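Local coordinates for PaxB (Photorhabdus luminescens, PDB 6EK4), which probably acts as one component of a two-component alpha-helical pore-forming toxin, related to YaxAB, that perforates target cell membranes, at residues D180-I191 against I223-A234. Sequence-based numbering, arbitrary orientation.
Sequences DRNKIIESQDVI and IKQAIKQGVEIA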
loop_
_atom_site.group_PDB
_atom_site.type_symbol
_atom_site.label_atom_id
_atom_site.label_comp_id
_atom_site.label_asym_id
_atom_site.label_seq_id
_atom_site.Cartn_x
_atom_site.Cartn_y
_atom_site.Cartn_z
ATOM N N ASP A 180 18.606 -22.538 -36.254
ATOM C CA ASP A 180 19.925 -22.850 -36.823
ATOM C C ASP A 180 20.382 -24.257 -36.433
ATOM O O ASP A 180 21.000 -24.962 -37.232
ATOM C CB ASP A 180 20.972 -21.824 -36.372
ATOM C CG ASP A 180 20.758 -20.450 -36.991
ATOM O OD1 ASP A 180 19.688 -20.214 -37.592
ATOM O OD2 ASP A 180 21.665 -19.599 -36.868
ATOM N N ARG A 181 20.078 -24.650 -35.199
ATOM C CA ARG A 181 20.335 -26.008 -34.725
ATOM C C ARG A 181 19.428 -27.012 -35.439
ATOM O O ARG A 181 19.894 -28.058 -35.890
ATOM C CB ARG A 181 20.129 -26.088 -33.206
ATOM C CG ARG A 181 20.058 -27.497 -32.636
ATOM C CD ARG A 181 19.960 -27.465 -31.121
ATOM N NE ARG A 181 19.349 -28.681 -30.581
ATOM C CZ ARG A 181 18.040 -28.936 -30.566
ATOM N NH1 ARG A 181 17.166 -28.065 -31.070
ATOM N NH2 ARG A 181 17.597 -30.077 -30.046
ATOM N N ASN A 182 18.140 -26.689 -35.536
ATOM C CA ASN A 182 17.167 -27.577 -36.180
ATOM C C ASN A 182 17.402 -27.762 -37.681
ATOM O O ASN A 182 17.005 -28.779 -38.247
ATOM C CB ASN A 182 15.732 -27.089 -35.931
ATOM C CG ASN A 182 15.261 -27.344 -34.508
ATOM O OD1 ASN A 182 15.826 -28.167 -33.786
ATOM N ND2 ASN A 182 14.213 -26.637 -34.099
ATOM N N LYS A 183 18.044 -26.783 -38.318
ATOM C CA LYS A 183 18.413 -26.892 -39.732
ATOM C C LYS A 183 19.522 -27.930 -39.909
ATOM O O LYS A 183 19.499 -28.722 -40.852
ATOM C CB LYS A 183 18.878 -25.538 -40.280
ATOM C CG LYS A 183 17.849 -24.417 -40.180
ATOM C CD LYS A 183 17.101 -24.151 -41.475
ATOM C CE LYS A 183 16.266 -22.885 -41.346
ATOM N NZ LYS A 183 15.414 -22.618 -42.538
ATOM N N ILE A 184 20.490 -27.914 -38.996
ATOM C CA ILE A 184 21.584 -28.887 -38.990
ATOM C C ILE A 184 21.073 -30.290 -38.649
ATOM O O ILE A 184 21.551 -31.279 -39.203
ATOM C CB ILE A 184 22.703 -28.468 -38.007
ATOM C CG1 ILE A 184 23.389 -27.193 -38.512
ATOM C CG2 ILE A 184 23.729 -29.584 -37.830
ATOM C CD1 ILE A 184 24.393 -26.599 -37.548
ATOM N N ILE A 185 20.103 -30.372 -37.742
ATOM C CA ILE A 185 19.497 -31.656 -37.379
ATOM C C ILE A 185 18.784 -32.284 -38.581
ATOM O O ILE A 185 18.876 -33.493 -38.793
ATOM C CB ILE A 185 18.533 -31.514 -36.176
ATOM C CG1 ILE A 185 19.333 -31.214 -34.902
ATOM C CG2 ILE A 185 17.709 -32.783 -35.978
ATOM C CD1 ILE A 185 18.507 -30.656 -33.762
ATOM N N GLU A 186 18.086 -31.461 -39.363
ATOM C CA GLU A 186 17.412 -31.934 -40.576
ATOM C C GLU A 186 18.411 -32.415 -41.629
ATOM O O GLU A 186 18.133 -33.370 -42.353
ATOM C CB GLU A 186 16.516 -30.839 -41.168
ATOM C CG GLU A 186 15.295 -30.495 -40.324
ATOM C CD GLU A 186 14.120 -31.434 -40.551
ATOM O OE1 GLU A 186 12.966 -30.955 -40.523
ATOM O OE2 GLU A 186 14.342 -32.646 -40.753
ATOM N N SER A 187 19.565 -31.753 -41.708
ATOM C CA SER A 187 20.641 -32.174 -42.610
ATOM C C SER A 187 21.175 -33.548 -42.233
ATOM O O SER A 187 21.375 -34.400 -43.096
ATOM C CB SER A 187 21.791 -31.164 -42.600
ATOM O OG SER A 187 21.429 -29.985 -43.285
ATOM N N GLN A 188 21.412 -33.755 -40.941
ATOM C CA GLN A 188 21.877 -35.045 -40.441
ATOM C C GLN A 188 20.860 -36.153 -40.713
ATOM O O GLN A 188 21.238 -37.262 -41.088
ATOM C CB GLN A 188 22.181 -34.959 -38.942
ATOM C CG GLN A 188 23.437 -34.164 -38.622
ATOM C CD GLN A 188 23.683 -34.017 -37.132
ATOM O OE1 GLN A 188 22.752 -33.801 -36.352
ATOM N NE2 GLN A 188 24.946 -34.121 -36.728
ATOM N N ASP A 189 19.577 -35.847 -40.537
ATOM C CA ASP A 189 18.510 -36.828 -40.756
ATOM C C ASP A 189 18.484 -37.342 -42.196
ATOM O O ASP A 189 18.385 -38.548 -42.416
ATOM C CB ASP A 189 17.139 -36.252 -40.373
ATOM C CG ASP A 189 16.955 -36.113 -38.863
ATOM O OD1 ASP A 189 17.845 -36.545 -38.097
ATOM O OD2 ASP A 189 15.911 -35.569 -38.440
ATOM N N VAL A 190 18.579 -36.437 -43.170
ATOM C CA VAL A 190 18.607 -36.840 -44.586
ATOM C C VAL A 190 19.914 -37.556 -44.957
ATOM O O VAL A 190 19.921 -38.419 -45.836
ATOM C CB VAL A 190 18.342 -35.659 -45.556
ATOM C CG1 VAL A 190 16.953 -35.083 -45.322
ATOM C CG2 VAL A 190 19.399 -34.568 -45.435
ATOM N N ILE A 191 21.007 -37.197 -44.286
ATOM C CA ILE A 191 22.284 -37.899 -44.444
ATOM C C ILE A 191 22.179 -39.311 -43.867
ATOM O O ILE A 191 22.595 -40.280 -44.502
ATOM C CB ILE A 191 23.443 -37.130 -43.762
ATOM C CG1 ILE A 191 23.761 -35.856 -44.551
ATOM C CG2 ILE A 191 24.694 -37.995 -43.654
ATOM C CD1 ILE A 191 24.562 -34.830 -43.779
ATOM N N ILE A 223 15.763 -33.374 -49.824
ATOM C CA ILE A 223 17.102 -33.541 -49.243
ATOM C C ILE A 223 18.079 -32.469 -49.725
ATOM O O ILE A 223 18.989 -32.079 -48.995
ATOM C CB ILE A 223 17.693 -34.948 -49.522
ATOM C CG1 ILE A 223 18.041 -35.138 -51.006
ATOM C CG2 ILE A 223 16.729 -36.031 -49.055
ATOM C CD1 ILE A 223 18.650 -36.487 -51.319
ATOM N N LYS A 224 17.883 -31.998 -50.953
ATOM C CA LYS A 224 18.762 -30.996 -51.550
ATOM C C LYS A 224 18.672 -29.662 -50.802
ATOM O O LYS A 224 19.666 -28.947 -50.678
ATOM C CB LYS A 224 18.413 -30.816 -53.030
ATOM C CG LYS A 224 19.495 -30.167 -53.873
ATOM C CD LYS A 224 19.334 -30.504 -55.350
ATOM C CE LYS A 224 17.960 -30.124 -55.886
ATOM N NZ LYS A 224 17.898 -30.197 -57.371
ATOM N N GLN A 225 17.481 -29.345 -50.297
ATOM C CA GLN A 225 17.267 -28.120 -49.524
ATOM C C GLN A 225 17.784 -28.287 -48.095
ATOM O O GLN A 225 18.325 -27.348 -47.510
ATOM C CB GLN A 225 15.780 -27.742 -49.502
ATOM C CG GLN A 225 15.507 -26.254 -49.662
ATOM C CD GLN A 225 15.640 -25.794 -51.105
ATOM O OE1 GLN A 225 16.743 -25.729 -51.648
ATOM N NE2 GLN A 225 14.511 -25.470 -51.733
ATOM N N ALA A 226 17.608 -29.485 -47.537
ATOM C CA ALA A 226 18.068 -29.788 -46.182
ATOM C C ALA A 226 19.587 -29.679 -46.067
ATOM O O ALA A 226 20.095 -28.998 -45.177
ATOM C CB ALA A 226 17.605 -31.176 -45.763
ATOM N N ILE A 227 20.299 -30.341 -46.976
ATOM C CA ILE A 227 21.765 -30.333 -46.976
ATOM C C ILE A 227 22.290 -28.905 -47.127
ATOM O O ILE A 227 23.105 -28.451 -46.324
ATOM C CB ILE A 227 22.348 -31.216 -48.107
ATOM C CG1 ILE A 227 21.968 -32.693 -47.914
ATOM C CG2 ILE A 227 23.867 -31.074 -48.186
ATOM C CD1 ILE A 227 22.737 -33.411 -46.826
ATOM N N LYS A 228 21.809 -28.200 -48.149
ATOM C CA LYS A 228 22.267 -26.840 -48.449
ATOM C C LYS A 228 22.108 -25.893 -47.257
ATOM O O LYS A 228 23.000 -25.094 -46.975
ATOM C CB LYS A 228 21.512 -26.272 -49.656
ATOM C CG LYS A 228 22.147 -25.027 -50.264
ATOM C CD LYS A 228 21.090 -24.016 -50.689
ATOM C CE LYS A 228 21.681 -22.878 -51.508
ATOM N NZ LYS A 228 21.858 -23.250 -52.939
ATOM N N GLN A 229 20.974 -25.984 -46.566
ATOM C CA GLN A 229 20.686 -25.098 -45.435
ATOM C C GLN A 229 21.569 -25.394 -44.221
ATOM O O GLN A 229 22.145 -24.478 -43.632
ATOM C CB GLN A 229 19.206 -25.181 -45.040
ATOM C CG GLN A 229 18.267 -24.467 -46.003
ATOM C CD GLN A 229 16.802 -24.649 -45.648
ATOM O OE1 GLN A 229 16.451 -24.862 -44.486
ATOM N NE2 GLN A 229 15.935 -24.559 -46.650
ATOM N N GLY A 230 21.676 -26.668 -43.854
ATOM C CA GLY A 230 22.470 -27.074 -42.694
ATOM C C GLY A 230 23.968 -26.930 -42.891
ATOM O O GLY A 230 24.694 -26.620 -41.945
ATOM N N VAL A 231 24.435 -27.163 -44.115
ATOM C CA VAL A 231 25.850 -26.988 -44.447
ATOM C C VAL A 231 26.249 -25.513 -44.368
ATOM O O VAL A 231 27.286 -25.182 -43.797
ATOM C CB VAL A 231 26.177 -27.555 -45.849
ATOM C CG1 VAL A 231 27.548 -27.092 -46.332
ATOM C CG2 VAL A 231 26.109 -29.077 -45.830
ATOM N N GLU A 232 25.421 -24.640 -44.938
ATOM C CA GLU A 232 25.702 -23.201 -44.962
ATOM C C GLU A 232 25.812 -22.621 -43.551
ATOM O O GLU A 232 26.665 -21.771 -43.289
ATOM C CB GLU A 232 24.616 -22.453 -45.746
ATOM C CG GLU A 232 24.976 -21.017 -46.110
ATOM C CD GLU A 232 23.765 -20.176 -46.483
ATOM O OE1 GLU A 232 22.731 -20.264 -45.785
ATOM O OE2 GLU A 232 23.851 -19.411 -47.468
ATOM N N ILE A 233 24.945 -23.085 -42.653
ATOM C CA ILE A 233 24.948 -22.638 -41.260
ATOM C C ILE A 233 26.172 -23.173 -40.519
ATOM O O ILE A 233 26.865 -22.419 -39.837
ATOM C CB ILE A 233 23.660 -23.074 -40.523
ATOM C CG1 ILE A 233 22.444 -22.352 -41.116
ATOM C CG2 ILE A 233 23.762 -22.782 -39.029
ATOM C CD1 ILE A 233 21.121 -23.025 -40.818
ATOM N N ALA A 234 26.429 -24.471 -40.660
ATOM C CA ALA A 234 27.562 -25.117 -39.994
ATOM C C ALA A 234 28.895 -24.507 -40.417
ATOM O O ALA A 234 29.769 -24.278 -39.582
ATOM C CB ALA A 234 27.557 -26.613 -40.274
#
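The backbone oxygen A226 O takes two donors, one from each helix. S187 OG gives it a hydrogen bond of 2.5 Å, and G230 N gives the helical bond of its own turn. The two arrive from opposite faces of the carbonyl plane, and the hydroxyl stands 51° out of that plane. S187 has OG beside its backbone N (chi1 -73°), which turns the hydroxyl into the groove of the other helix. There S187 is a small knob in a hole formed by A226, I227, G230 and V231. G230 has no side chain, and its CA lies 4.2 Å from I184 CA. This is consistent with the close approach of the short segments' axes, 7.7 Å, at a crossing angle of -130°.

Apolar side chains and aliphatic carbons pack on both sides of this point. Toward the C-terminal end of 180-191, V190 sets CG2 against A226 CB and, at 3.8 Å, I227 CD1. Its CG1 faces I223 CG2. I191 crosses I227 at about a right angle. At its N-terminal end, I233 CD1 lies against K183 CB, while I233 CG2 meets D180 CB and I184 CD1. K183 bends at chi2 and runs past I233 to Q229. K183 NZ donates to Q229 OE1 at 3.1 Å, from above the amide carbonyl plane.

The pair joins the end of helix 149-193 to the short helix 217-237, near one tip of the elongated molecule. Helix 247-321 packs beside both, with L250 touching I184 and A234. R181 forms a salt bridge to D258 of that helix, and L196 of helix 196-199 touches I191 and I227.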